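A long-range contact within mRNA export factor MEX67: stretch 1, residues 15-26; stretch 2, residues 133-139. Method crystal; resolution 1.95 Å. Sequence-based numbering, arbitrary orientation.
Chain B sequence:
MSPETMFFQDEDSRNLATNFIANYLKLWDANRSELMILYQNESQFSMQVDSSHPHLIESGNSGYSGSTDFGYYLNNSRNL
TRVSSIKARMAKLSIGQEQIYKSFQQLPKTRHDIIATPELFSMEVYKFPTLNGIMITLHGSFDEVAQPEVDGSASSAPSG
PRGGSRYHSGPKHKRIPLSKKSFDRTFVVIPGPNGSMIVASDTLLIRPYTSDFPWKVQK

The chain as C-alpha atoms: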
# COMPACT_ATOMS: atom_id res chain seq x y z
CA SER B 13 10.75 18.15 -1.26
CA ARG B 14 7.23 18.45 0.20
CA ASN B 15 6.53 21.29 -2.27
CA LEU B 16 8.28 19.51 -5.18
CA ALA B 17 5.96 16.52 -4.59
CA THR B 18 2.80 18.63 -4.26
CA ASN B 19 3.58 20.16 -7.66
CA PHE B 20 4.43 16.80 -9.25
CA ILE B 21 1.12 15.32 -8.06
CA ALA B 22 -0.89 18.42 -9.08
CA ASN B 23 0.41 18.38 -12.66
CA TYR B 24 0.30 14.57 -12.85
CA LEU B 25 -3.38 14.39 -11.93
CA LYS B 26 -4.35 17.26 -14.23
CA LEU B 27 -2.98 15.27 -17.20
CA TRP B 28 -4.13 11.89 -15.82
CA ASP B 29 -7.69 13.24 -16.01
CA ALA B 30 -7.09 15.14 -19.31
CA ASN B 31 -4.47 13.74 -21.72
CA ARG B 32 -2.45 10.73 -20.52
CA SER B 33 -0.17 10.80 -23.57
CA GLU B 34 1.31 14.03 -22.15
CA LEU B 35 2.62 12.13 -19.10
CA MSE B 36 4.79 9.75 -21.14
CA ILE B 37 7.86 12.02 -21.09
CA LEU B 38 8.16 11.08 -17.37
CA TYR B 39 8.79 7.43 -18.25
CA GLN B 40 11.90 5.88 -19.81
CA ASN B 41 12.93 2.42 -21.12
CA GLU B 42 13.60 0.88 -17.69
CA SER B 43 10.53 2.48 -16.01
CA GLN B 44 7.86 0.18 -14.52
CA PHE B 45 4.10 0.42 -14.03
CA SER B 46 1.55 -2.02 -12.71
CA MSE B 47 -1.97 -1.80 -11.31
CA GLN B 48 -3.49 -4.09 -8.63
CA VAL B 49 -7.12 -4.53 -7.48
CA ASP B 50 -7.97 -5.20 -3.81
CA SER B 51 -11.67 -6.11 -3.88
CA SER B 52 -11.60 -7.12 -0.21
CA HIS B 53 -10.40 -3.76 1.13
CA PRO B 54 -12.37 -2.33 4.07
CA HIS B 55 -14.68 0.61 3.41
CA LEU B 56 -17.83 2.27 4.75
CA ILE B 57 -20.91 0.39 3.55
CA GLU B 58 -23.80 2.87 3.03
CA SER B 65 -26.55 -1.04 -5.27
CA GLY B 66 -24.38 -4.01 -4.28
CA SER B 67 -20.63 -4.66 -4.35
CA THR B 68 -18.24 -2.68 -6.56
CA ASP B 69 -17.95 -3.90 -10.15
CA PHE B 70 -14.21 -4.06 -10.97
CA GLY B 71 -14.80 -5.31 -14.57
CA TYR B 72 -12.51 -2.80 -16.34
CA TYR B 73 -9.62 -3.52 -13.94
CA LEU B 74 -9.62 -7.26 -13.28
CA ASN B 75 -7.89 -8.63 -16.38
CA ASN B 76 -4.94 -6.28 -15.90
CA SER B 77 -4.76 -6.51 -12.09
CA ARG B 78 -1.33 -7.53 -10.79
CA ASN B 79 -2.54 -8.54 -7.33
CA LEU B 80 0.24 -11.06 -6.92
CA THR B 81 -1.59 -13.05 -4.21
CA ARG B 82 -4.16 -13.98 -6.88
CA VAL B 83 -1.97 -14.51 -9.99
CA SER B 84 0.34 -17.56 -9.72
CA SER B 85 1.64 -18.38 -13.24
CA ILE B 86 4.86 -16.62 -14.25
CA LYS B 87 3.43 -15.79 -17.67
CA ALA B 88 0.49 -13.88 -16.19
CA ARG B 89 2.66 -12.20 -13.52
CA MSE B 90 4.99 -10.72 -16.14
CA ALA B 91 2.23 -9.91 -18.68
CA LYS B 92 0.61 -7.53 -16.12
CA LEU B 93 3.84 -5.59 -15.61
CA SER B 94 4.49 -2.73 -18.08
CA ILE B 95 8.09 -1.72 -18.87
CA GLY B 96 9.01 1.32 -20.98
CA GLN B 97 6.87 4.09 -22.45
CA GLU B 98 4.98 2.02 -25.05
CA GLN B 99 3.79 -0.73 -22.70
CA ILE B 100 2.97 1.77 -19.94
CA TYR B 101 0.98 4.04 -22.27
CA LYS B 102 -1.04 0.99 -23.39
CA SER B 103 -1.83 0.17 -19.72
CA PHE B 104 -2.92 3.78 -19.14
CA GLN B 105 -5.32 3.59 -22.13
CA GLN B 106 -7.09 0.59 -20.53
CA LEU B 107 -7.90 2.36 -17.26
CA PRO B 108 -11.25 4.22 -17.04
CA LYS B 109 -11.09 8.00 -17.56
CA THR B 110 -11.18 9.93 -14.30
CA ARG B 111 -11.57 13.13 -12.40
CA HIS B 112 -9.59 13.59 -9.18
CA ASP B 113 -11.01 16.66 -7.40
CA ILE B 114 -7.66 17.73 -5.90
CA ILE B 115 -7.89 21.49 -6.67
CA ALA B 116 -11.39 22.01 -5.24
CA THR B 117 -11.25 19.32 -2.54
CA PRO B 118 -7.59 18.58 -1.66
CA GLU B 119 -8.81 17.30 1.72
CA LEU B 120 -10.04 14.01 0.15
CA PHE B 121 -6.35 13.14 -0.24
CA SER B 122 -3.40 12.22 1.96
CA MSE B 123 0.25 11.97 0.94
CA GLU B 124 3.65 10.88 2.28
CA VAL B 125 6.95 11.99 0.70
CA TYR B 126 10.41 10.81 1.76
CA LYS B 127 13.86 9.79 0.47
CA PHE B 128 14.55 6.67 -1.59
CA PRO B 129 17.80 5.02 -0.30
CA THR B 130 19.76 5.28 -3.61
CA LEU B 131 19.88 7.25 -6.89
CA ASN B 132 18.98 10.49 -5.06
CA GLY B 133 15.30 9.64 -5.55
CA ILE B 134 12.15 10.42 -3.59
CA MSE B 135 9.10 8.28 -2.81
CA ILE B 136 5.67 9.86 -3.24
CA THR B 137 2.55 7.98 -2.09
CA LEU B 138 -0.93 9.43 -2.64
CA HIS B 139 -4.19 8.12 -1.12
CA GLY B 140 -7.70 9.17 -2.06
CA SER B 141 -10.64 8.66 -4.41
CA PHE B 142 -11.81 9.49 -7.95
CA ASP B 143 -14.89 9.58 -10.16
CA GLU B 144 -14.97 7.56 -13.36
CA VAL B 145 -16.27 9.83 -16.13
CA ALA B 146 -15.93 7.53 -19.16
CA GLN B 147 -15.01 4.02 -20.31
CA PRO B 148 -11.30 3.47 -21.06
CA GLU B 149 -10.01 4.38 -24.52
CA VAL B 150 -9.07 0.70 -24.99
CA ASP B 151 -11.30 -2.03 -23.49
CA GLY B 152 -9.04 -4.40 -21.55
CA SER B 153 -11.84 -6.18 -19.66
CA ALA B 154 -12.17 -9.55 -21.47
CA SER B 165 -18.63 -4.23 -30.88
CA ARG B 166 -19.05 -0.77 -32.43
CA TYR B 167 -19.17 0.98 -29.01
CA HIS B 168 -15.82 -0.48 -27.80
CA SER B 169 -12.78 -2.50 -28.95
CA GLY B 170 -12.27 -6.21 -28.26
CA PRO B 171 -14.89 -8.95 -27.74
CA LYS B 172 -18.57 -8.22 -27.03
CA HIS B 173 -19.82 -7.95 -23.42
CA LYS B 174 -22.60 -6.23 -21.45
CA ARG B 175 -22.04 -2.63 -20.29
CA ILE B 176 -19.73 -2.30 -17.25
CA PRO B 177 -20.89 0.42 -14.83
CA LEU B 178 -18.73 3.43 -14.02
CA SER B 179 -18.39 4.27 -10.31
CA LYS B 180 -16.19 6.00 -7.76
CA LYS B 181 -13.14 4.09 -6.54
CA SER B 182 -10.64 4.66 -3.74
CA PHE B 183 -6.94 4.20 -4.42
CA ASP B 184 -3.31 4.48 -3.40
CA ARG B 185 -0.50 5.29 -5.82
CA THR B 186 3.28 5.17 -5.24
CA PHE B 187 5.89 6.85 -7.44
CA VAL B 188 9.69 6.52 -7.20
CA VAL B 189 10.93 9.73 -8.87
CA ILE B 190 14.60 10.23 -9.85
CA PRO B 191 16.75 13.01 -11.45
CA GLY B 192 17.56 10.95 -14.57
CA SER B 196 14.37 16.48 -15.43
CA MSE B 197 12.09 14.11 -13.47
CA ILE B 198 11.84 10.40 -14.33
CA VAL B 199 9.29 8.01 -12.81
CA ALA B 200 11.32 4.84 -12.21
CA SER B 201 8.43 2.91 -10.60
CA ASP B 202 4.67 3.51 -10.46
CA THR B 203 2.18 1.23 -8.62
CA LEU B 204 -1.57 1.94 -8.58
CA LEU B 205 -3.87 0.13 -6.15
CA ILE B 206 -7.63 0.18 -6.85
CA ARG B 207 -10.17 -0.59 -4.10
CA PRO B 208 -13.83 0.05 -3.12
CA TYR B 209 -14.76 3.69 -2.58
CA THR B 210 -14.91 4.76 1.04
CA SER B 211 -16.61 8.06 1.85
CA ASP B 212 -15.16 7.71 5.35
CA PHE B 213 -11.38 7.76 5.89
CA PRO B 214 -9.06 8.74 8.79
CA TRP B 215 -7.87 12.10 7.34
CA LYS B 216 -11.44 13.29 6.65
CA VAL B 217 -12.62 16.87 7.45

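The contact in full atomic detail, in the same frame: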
# COMPACT_ATOMS: atom_id res chain seq x y z
N ASN B 15 7.11 20.41 -1.25
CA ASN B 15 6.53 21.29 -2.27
C ASN B 15 6.79 20.77 -3.69
O ASN B 15 5.97 20.97 -4.59
CB ASN B 15 7.07 22.72 -2.13
CG ASN B 15 6.10 23.63 -1.39
OD1 ASN B 15 5.49 24.52 -1.98
ND2 ASN B 15 5.97 23.41 -0.09
N LEU B 16 7.94 20.12 -3.89
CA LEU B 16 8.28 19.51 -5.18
C LEU B 16 7.39 18.29 -5.50
O LEU B 16 7.23 17.93 -6.66
CB LEU B 16 9.76 19.09 -5.17
CG LEU B 16 10.37 18.66 -6.51
CD1 LEU B 16 11.70 19.38 -6.75
CD2 LEU B 16 10.55 17.15 -6.58
N ALA B 17 6.84 17.68 -4.46
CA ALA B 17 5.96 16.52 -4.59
C ALA B 17 4.51 16.96 -4.77
O ALA B 17 3.76 16.32 -5.49
CB ALA B 17 6.08 15.63 -3.37
N THR B 18 4.14 18.05 -4.11
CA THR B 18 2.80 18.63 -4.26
C THR B 18 2.59 19.13 -5.68
O THR B 18 1.49 19.01 -6.23
CB THR B 18 2.60 19.77 -3.24
OG1 THR B 18 2.57 19.24 -1.91
CG2 THR B 18 1.23 20.43 -3.41
N ASN B 19 3.63 19.70 -6.28
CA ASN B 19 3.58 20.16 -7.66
C ASN B 19 3.55 18.99 -8.64
O ASN B 19 2.79 19.01 -9.60
CB ASN B 19 4.77 21.06 -7.98
CG ASN B 19 4.72 22.40 -7.25
OD1 ASN B 19 3.84 22.64 -6.42
ND2 ASN B 19 5.68 23.26 -7.54
N PHE B 20 4.39 17.99 -8.40
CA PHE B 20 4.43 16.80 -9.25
C PHE B 20 3.04 16.18 -9.33
O PHE B 20 2.54 15.93 -10.42
CB PHE B 20 5.44 15.77 -8.73
CG PHE B 20 5.43 14.47 -9.48
CD1 PHE B 20 6.17 14.31 -10.64
CD2 PHE B 20 4.66 13.40 -9.03
CE1 PHE B 20 6.15 13.10 -11.34
CE2 PHE B 20 4.63 12.20 -9.73
CZ PHE B 20 5.38 12.05 -10.89
N ILE B 21 2.43 15.97 -8.17
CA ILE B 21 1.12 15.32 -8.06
C ILE B 21 0.01 16.17 -8.70
O ILE B 21 -0.90 15.62 -9.33
CB ILE B 21 0.79 15.01 -6.57
CG1 ILE B 21 1.68 13.87 -6.04
CG2 ILE B 21 -0.69 14.67 -6.37
CD1 ILE B 21 1.40 12.47 -6.65
N ALA B 22 0.10 17.49 -8.53
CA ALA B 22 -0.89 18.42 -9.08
C ALA B 22 -0.90 18.40 -10.61
O ALA B 22 -1.96 18.32 -11.22
CB ALA B 22 -0.62 19.84 -8.57
N ASN B 23 0.28 18.46 -11.21
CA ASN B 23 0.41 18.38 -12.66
C ASN B 23 0.10 16.99 -13.19
O ASN B 23 -0.53 16.86 -14.24
CB ASN B 23 1.83 18.78 -13.11
CG ASN B 23 2.02 18.64 -14.62
OD1 ASN B 23 2.89 17.90 -15.08
ND2 ASN B 23 1.19 19.34 -15.39
N TYR B 24 0.54 15.96 -12.46
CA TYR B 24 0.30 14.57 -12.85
C TYR B 24 -1.19 14.31 -13.00
O TYR B 24 -1.63 13.80 -14.02
CB TYR B 24 0.90 13.56 -11.85
CG TYR B 24 0.99 12.17 -12.45
CD1 TYR B 24 2.20 11.69 -12.95
CD2 TYR B 24 -0.14 11.35 -12.55
CE1 TYR B 24 2.28 10.43 -13.53
CE2 TYR B 24 -0.07 10.09 -13.14
CZ TYR B 24 1.15 9.64 -13.62
OH TYR B 24 1.23 8.41 -14.21
N LEU B 25 -1.95 14.68 -11.98
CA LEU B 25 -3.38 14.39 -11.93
C LEU B 25 -4.18 15.21 -12.94
O LEU B 25 -5.15 14.72 -13.49
CB LEU B 25 -3.93 14.59 -10.51
CG LEU B 25 -3.53 13.50 -9.50
CD1 LEU B 25 -4.19 13.78 -8.16
CD2 LEU B 25 -3.89 12.10 -10.00
N LYS B 26 -3.76 16.46 -13.17
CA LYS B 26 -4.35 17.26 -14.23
C LYS B 26 -4.33 16.50 -15.55
O LYS B 26 -5.36 16.35 -16.19
CB LYS B 26 -3.62 18.60 -14.38
CG LYS B 26 -4.39 19.63 -15.21
CD LYS B 26 -3.65 20.97 -15.30
CE LYS B 26 -2.63 21.00 -16.45
NZ LYS B 26 -2.42 22.38 -16.97
N GLY B 133 16.71 9.62 -5.23
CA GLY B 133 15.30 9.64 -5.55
C GLY B 133 14.43 9.99 -4.36
O GLY B 133 14.90 10.03 -3.22
N ILE B 134 13.15 10.26 -4.63
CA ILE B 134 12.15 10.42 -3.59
C ILE B 134 10.96 9.50 -3.85
O ILE B 134 10.68 9.15 -4.99
CB ILE B 134 11.70 11.91 -3.45
CG1 ILE B 134 10.97 12.41 -4.70
CG2 ILE B 134 12.90 12.83 -3.17
CD1 ILE B 134 10.13 13.63 -4.43
N MSE B 135 10.30 9.09 -2.78
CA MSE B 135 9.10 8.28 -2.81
C MSE B 135 7.92 9.20 -2.57
O MSE B 135 7.94 9.96 -1.61
CB MSE B 135 9.11 7.26 -1.68
CG MSE B 135 10.23 6.27 -1.73
SE MSE B 135 9.59 4.54 -2.35
CE MSE B 135 8.85 3.83 -0.84
N ILE B 136 6.92 9.13 -3.43
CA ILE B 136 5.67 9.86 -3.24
C ILE B 136 4.50 8.86 -3.26
O ILE B 136 4.30 8.17 -4.25
CB ILE B 136 5.46 10.90 -4.36
CG1 ILE B 136 6.67 11.84 -4.48
CG2 ILE B 136 4.19 11.70 -4.08
CD1 ILE B 136 6.70 12.64 -5.77
N THR B 137 3.75 8.81 -2.17
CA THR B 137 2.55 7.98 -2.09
C THR B 137 1.31 8.84 -1.84
O THR B 137 1.26 9.62 -0.88
CB THR B 137 2.71 6.91 -1.02
OG1 THR B 137 3.72 5.99 -1.43
CG2 THR B 137 1.49 6.03 -0.89
N LEU B 138 0.31 8.69 -2.70
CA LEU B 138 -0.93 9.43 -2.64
C LEU B 138 -2.08 8.47 -2.36
O LEU B 138 -2.12 7.37 -2.91
CB LEU B 138 -1.17 10.15 -3.97
CG LEU B 138 -2.47 10.96 -4.10
CD1 LEU B 138 -2.41 12.17 -3.20
CD2 LEU B 138 -2.74 11.36 -5.55
N HIS B 139 -2.99 8.88 -1.48
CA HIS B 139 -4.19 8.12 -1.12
C HIS B 139 -5.41 8.99 -1.33
O HIS B 139 -5.40 10.17 -1.00
CB HIS B 139 -4.15 7.69 0.35
CG HIS B 139 -2.85 7.09 0.79
ND1 HIS B 139 -2.57 5.74 0.67
CD2 HIS B 139 -1.77 7.64 1.39
CE1 HIS B 139 -1.36 5.51 1.14
NE2 HIS B 139 -0.85 6.64 1.58

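Helix 15-26 packs across strand 134-139 through apolar side chains alone. No hydrogen bond links the two stretches. Their axes approach to 9.9 Å, with 54° between the N-to-C directions. The contact buries 315 Å², both sides summed.

Gly133 precedes the strand and does not touch the helix. The contact begins at Ile134, whose CA-to-CB bond points toward the helix. Its chi1 is p and its chi2 is t, and Ile134 CD1 lies 4.1 Å from Leu16 CD2. The CA-to-CB bond of Leu16 points sideways, but the end of its side chain comes nearer the strand. Leu16 is exposed and poorly ordered, so its exact position deserves caution.

Met135, a selenomethionine, is out of reach of the helix. This follows from the alternation of a strand, in which every second residue faces the partner.

Ile136 is the centre of the contact. It loses 80 Å² to the helix, the largest share of any residue here, and it touches three helix residues. Here the backbones come close: the CA atoms of Ala17 and Ile136 are 6.8 Å apart. The small side chain of Ala17 suits so close a backbone approach, and Ala17 CB packs 3.9 Å from Ile136 CD1. Ile136 CD1 also lies 3.9 Å from Phe20 CD2, approaching the ring obliquely. CG2 of Ile136, on the other branch, reaches CG1 of Ile21 at 3.9 Å. The branched side chain of Ile136 can thus pack beside several neighbours at once.

Thr137 points away from the helix. Its OG1 is hydrogen-bonded elsewhere in the structure, so this buried polar group is satisfied without the helix.

Leu138 points toward the helix again, with chi1 t and chi2 p. Its CD2 is shared by two partners. Leu138 CD2 lies 4.0 Å from Ile21 CG2 and 3.8 Å from Leu25 CD1. Ile21 therefore bridges Ile136 and Leu138, with both chi angles m. The backbones are further apart here, 8.3 Å between the CA atoms of Ile21 and Leu138, and longer side chains span the gap.

His139 ends the stretch out of reach of the helix. Both its ring nitrogens are hydrogen-bonded elsewhere in the structure.

On the helix, contacts fall at Leu16, Ala17, Phe20, Ile21 and Leu25. This spacing of three or four residues puts an apolar stripe against the strand. Exposed polar residues such as Thr18, Asn19 and Asn23 make no contact with it.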